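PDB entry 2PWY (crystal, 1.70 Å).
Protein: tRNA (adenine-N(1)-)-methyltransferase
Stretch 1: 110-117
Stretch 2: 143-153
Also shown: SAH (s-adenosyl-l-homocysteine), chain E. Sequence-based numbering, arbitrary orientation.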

# COMPACT_ATOMS: atom_id res chain seq x y z
N LEU A 110 -7.73 -12.19 19.82
CA LEU A 110 -6.28 -12.18 20.06
C LEU A 110 -5.90 -13.28 21.07
O LEU A 110 -4.87 -13.94 20.91
CB LEU A 110 -5.82 -10.79 20.52
CG LEU A 110 -4.31 -10.64 20.74
CD1 LEU A 110 -3.51 -11.09 19.53
CD2 LEU A 110 -3.93 -9.21 21.20
N THR A 111 -6.74 -13.49 22.08
CA THR A 111 -6.51 -14.55 23.07
C THR A 111 -6.22 -15.89 22.40
O THR A 111 -5.29 -16.60 22.78
CB THR A 111 -7.69 -14.71 24.04
OG1 THR A 111 -8.06 -13.42 24.56
CG2 THR A 111 -7.29 -15.65 25.19
N LEU A 112 -7.02 -16.23 21.38
CA LEU A 112 -6.83 -17.49 20.67
C LEU A 112 -5.48 -17.57 19.95
O LEU A 112 -4.81 -18.61 20.01
CB LEU A 112 -8.00 -17.73 19.72
CG LEU A 112 -9.30 -18.17 20.41
CD1 LEU A 112 -10.48 -17.99 19.47
CD2 LEU A 112 -9.21 -19.65 20.91
N PHE A 113 -5.08 -16.48 19.31
CA PHE A 113 -3.78 -16.41 18.64
C PHE A 113 -2.64 -16.59 19.65
O PHE A 113 -1.70 -17.38 19.45
CB PHE A 113 -3.62 -15.09 17.88
CG PHE A 113 -4.19 -15.14 16.49
CD1 PHE A 113 -5.56 -14.97 16.28
CD2 PHE A 113 -3.36 -15.39 15.39
CE1 PHE A 113 -6.10 -15.04 14.97
CE2 PHE A 113 -3.89 -15.45 14.09
CZ PHE A 113 -5.25 -15.29 13.88
N LEU A 114 -2.75 -15.87 20.77
CA LEU A 114 -1.75 -15.97 21.85
C LEU A 114 -1.66 -17.39 22.43
O LEU A 114 -0.56 -17.92 22.69
CB LEU A 114 -2.08 -14.96 22.96
CG LEU A 114 -2.07 -13.46 22.60
CD1 LEU A 114 -2.52 -12.64 23.82
CD2 LEU A 114 -0.71 -12.99 22.08
N ALA A 115 -2.82 -18.02 22.61
CA ALA A 115 -2.91 -19.36 23.20
C ALA A 115 -2.28 -20.43 22.31
O ALA A 115 -1.61 -21.32 22.80
CB ALA A 115 -4.38 -19.69 23.53
N ARG A 116 -2.49 -20.34 20.99
CA ARG A 116 -1.78 -21.22 20.05
C ARG A 116 -0.29 -21.06 20.14
O ARG A 116 0.45 -22.05 20.10
CB ARG A 116 -2.18 -20.92 18.61
CG ARG A 116 -3.50 -21.51 18.19
CD ARG A 116 -3.64 -21.32 16.70
NE ARG A 116 -4.78 -22.07 16.21
CZ ARG A 116 -5.15 -22.14 14.93
NH1 ARG A 116 -4.46 -21.49 14.00
NH2 ARG A 116 -6.21 -22.87 14.61
N ALA A 117 0.16 -19.80 20.21
CA ALA A 117 1.59 -19.49 20.18
C ALA A 117 2.35 -20.04 21.39
O ALA A 117 3.45 -20.54 21.24
CB ALA A 117 1.82 -17.99 20.04
N ALA A 143 -15.21 -22.56 22.84
CA ALA A 143 -15.90 -23.20 21.72
C ALA A 143 -14.95 -23.66 20.63
O ALA A 143 -15.30 -24.51 19.79
CB ALA A 143 -16.95 -22.25 21.13
N PHE A 144 -13.73 -23.11 20.64
CA PHE A 144 -12.76 -23.34 19.56
C PHE A 144 -11.50 -24.04 20.04
O PHE A 144 -10.82 -24.71 19.25
CB PHE A 144 -12.38 -21.99 18.96
CG PHE A 144 -11.68 -22.09 17.63
CD1 PHE A 144 -12.41 -22.31 16.46
CD2 PHE A 144 -10.30 -21.94 17.54
CE1 PHE A 144 -11.76 -22.39 15.22
CE2 PHE A 144 -9.66 -22.02 16.31
CZ PHE A 144 -10.39 -22.24 15.15
N TRP A 145 -11.20 -23.91 21.33
CA TRP A 145 -9.90 -24.27 21.89
C TRP A 145 -10.10 -24.91 23.25
O TRP A 145 -10.64 -24.27 24.17
CB TRP A 145 -9.08 -22.98 22.02
CG TRP A 145 -7.70 -23.06 22.64
CD1 TRP A 145 -7.35 -22.57 23.86
CD2 TRP A 145 -6.49 -23.57 22.05
NE1 TRP A 145 -6.00 -22.75 24.08
CE2 TRP A 145 -5.45 -23.36 22.99
CE3 TRP A 145 -6.18 -24.19 20.83
CZ2 TRP A 145 -4.13 -23.76 22.75
CZ3 TRP A 145 -4.85 -24.59 20.59
CH2 TRP A 145 -3.85 -24.36 21.56
N GLN A 146 -9.65 -26.15 23.38
CA GLN A 146 -9.88 -26.94 24.59
C GLN A 146 -8.68 -27.01 25.54
O GLN A 146 -8.80 -27.56 26.65
CB GLN A 146 -10.36 -28.35 24.21
N VAL A 147 -7.54 -26.46 25.13
CA VAL A 147 -6.33 -26.48 25.95
C VAL A 147 -6.45 -25.46 27.08
O VAL A 147 -6.77 -24.29 26.83
CB VAL A 147 -5.06 -26.22 25.08
CG1 VAL A 147 -3.81 -26.13 25.95
CG2 VAL A 147 -4.89 -27.31 24.01
N GLU A 148 -6.20 -25.91 28.31
CA GLU A 148 -6.38 -25.07 29.50
C GLU A 148 -5.13 -24.25 29.81
O GLU A 148 -4.52 -24.38 30.88
CB GLU A 148 -6.84 -25.94 30.70
CG GLU A 148 -8.27 -26.48 30.52
CD GLU A 148 -8.64 -27.60 31.49
OE1 GLU A 148 -7.77 -28.07 32.27
OE2 GLU A 148 -9.81 -28.03 31.46
N ASN A 149 -4.75 -23.41 28.86
CA ASN A 149 -3.56 -22.58 29.01
C ASN A 149 -3.90 -21.10 29.04
O ASN A 149 -3.03 -20.28 28.88
CB ASN A 149 -2.52 -22.89 27.91
CG ASN A 149 -2.95 -22.39 26.54
OD1 ASN A 149 -4.14 -22.16 26.29
ND2 ASN A 149 -1.98 -22.21 25.64
N VAL A 150 -5.18 -20.77 29.24
CA VAL A 150 -5.59 -19.38 29.44
C VAL A 150 -6.16 -19.19 30.83
O VAL A 150 -7.09 -19.90 31.23
CB VAL A 150 -6.67 -18.94 28.41
CG1 VAL A 150 -6.96 -17.46 28.57
CG2 VAL A 150 -6.23 -19.24 26.97
N ARG A 151 -5.59 -18.24 31.58
CA ARG A 151 -6.16 -17.84 32.87
C ARG A 151 -6.84 -16.49 32.69
O ARG A 151 -6.17 -15.49 32.43
CB ARG A 151 -5.08 -17.79 33.96
CG ARG A 151 -5.65 -17.65 35.38
CD ARG A 151 -4.60 -17.74 36.50
NE ARG A 151 -3.85 -19.00 36.50
CZ ARG A 151 -2.52 -19.10 36.56
NH1 ARG A 151 -1.76 -18.02 36.65
NH2 ARG A 151 -1.95 -20.30 36.56
N PHE A 152 -8.17 -16.48 32.80
CA PHE A 152 -8.96 -15.27 32.62
C PHE A 152 -9.12 -14.56 33.95
O PHE A 152 -9.31 -15.22 34.98
CB PHE A 152 -10.36 -15.59 32.08
CG PHE A 152 -10.38 -16.20 30.70
CD1 PHE A 152 -10.29 -15.40 29.56
CD2 PHE A 152 -10.57 -17.58 30.54
CE1 PHE A 152 -10.34 -15.97 28.27
CE2 PHE A 152 -10.62 -18.16 29.26
CZ PHE A 152 -10.51 -17.35 28.13
N HIS A 153 -9.06 -13.23 33.93
CA HIS A 153 -9.26 -12.40 35.12
C HIS A 153 -10.26 -11.29 34.84
O HIS A 153 -10.13 -10.55 33.84
CB HIS A 153 -7.96 -11.76 35.57
CG HIS A 153 -6.87 -12.74 35.88
ND1 HIS A 153 -6.04 -13.26 34.91
CD2 HIS A 153 -6.48 -13.30 37.05
CE1 HIS A 153 -5.18 -14.09 35.48
NE2 HIS A 153 -5.43 -14.14 36.77
N SAH E . -8.19 -8.12 21.32
CA SAH E . -9.61 -8.39 21.71
CB SAH E . -10.45 -7.12 21.63
CG SAH E . -10.15 -6.15 22.77
SD SAH E . -11.36 -4.80 22.76
C SAH E . -10.16 -9.48 20.82
O SAH E . -9.48 -9.90 19.87
OXT SAH E . -11.27 -9.97 21.05
C5' SAH E . -10.71 -3.94 24.22
C4' SAH E . -11.19 -4.57 25.53
O4' SAH E . -10.36 -4.13 26.58
C3' SAH E . -12.62 -4.21 25.94
O3' SAH E . -13.34 -5.42 26.18
C2' SAH E . -12.46 -3.37 27.21
O2' SAH E . -13.47 -3.60 28.17
C1' SAH E . -11.15 -3.88 27.74
N9 SAH E . -10.32 -2.97 28.54
C8 SAH E . -10.00 -1.67 28.25
N7 SAH E . -9.15 -1.23 29.20
C5 SAH E . -8.88 -2.24 30.07
C6 SAH E . -8.08 -2.32 31.21
N6 SAH E . -7.36 -1.27 31.64
N1 SAH E . -8.03 -3.53 31.89
C2 SAH E . -8.77 -4.62 31.46
N3 SAH E . -9.56 -4.51 30.34
C4 SAH E . -9.61 -3.34 29.66

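Stretch 2 crosses one side of the helix 110-117, and the contact buries 423 Å² in all. Ala 143 does not reach the helix. Phe 144 is the first residue to touch it. Its CA-to-CB bond points toward the helix, and its ring meets two side chains. Phe 144 CD2 lies 4.2 Å from Leu 112 CD2, an apolar contact. Arg 116 NH2 approaches the edge of the ring, near its plane, 3.9 Å from Phe 144 CE2.

Trp 145 has the largest covered area in the contact. Trp 145 CB packs 3.5 Å from Leu 112 CD2. The indole then runs along the helix past Ala 115 to Arg 116. Trp 145 NE1 is 3.5 Å from Ala 115 CB, and Trp 145 CH2 is 4.1 Å from Arg 116 CA. The CA-to-CB bond of Arg 116 points away from stretch 2, yet its CG still lies 4.1 Å from Trp 145 CZ3.

Gln 146, Val 147 and Glu 148 make no contact with the helix. Gln 146 is not modelled beyond CB.

Asn 149 is the polar link. Asn 149 ND2 donates a hydrogen bond to Ala 115 O at 3.0 Å, with an N-H...acceptor angle of 150°. Asn 149 OD1 accepts one from Trp 145 NE1 at 2.9 Å, with an angle of 165°. The amide thus uses both ends: one joins the helix backbone, the other ties down the indole that packs on Ala 115.

Val 150 opens the strand, and its CA-to-CB bond points toward the helix. Val 150 CG2 lies 3.9 Å from Ala 115 CB, and Val 150 CG1 lies 3.8 Å from Thr 111 CG2. Arg 151 is out of reach. The CA-to-CB bond of Phe 152 points sideways, but the end of its side chain comes nearer, with Phe 152 CE1 4.3 Å from Thr 111 CG2. His 153 makes no contact.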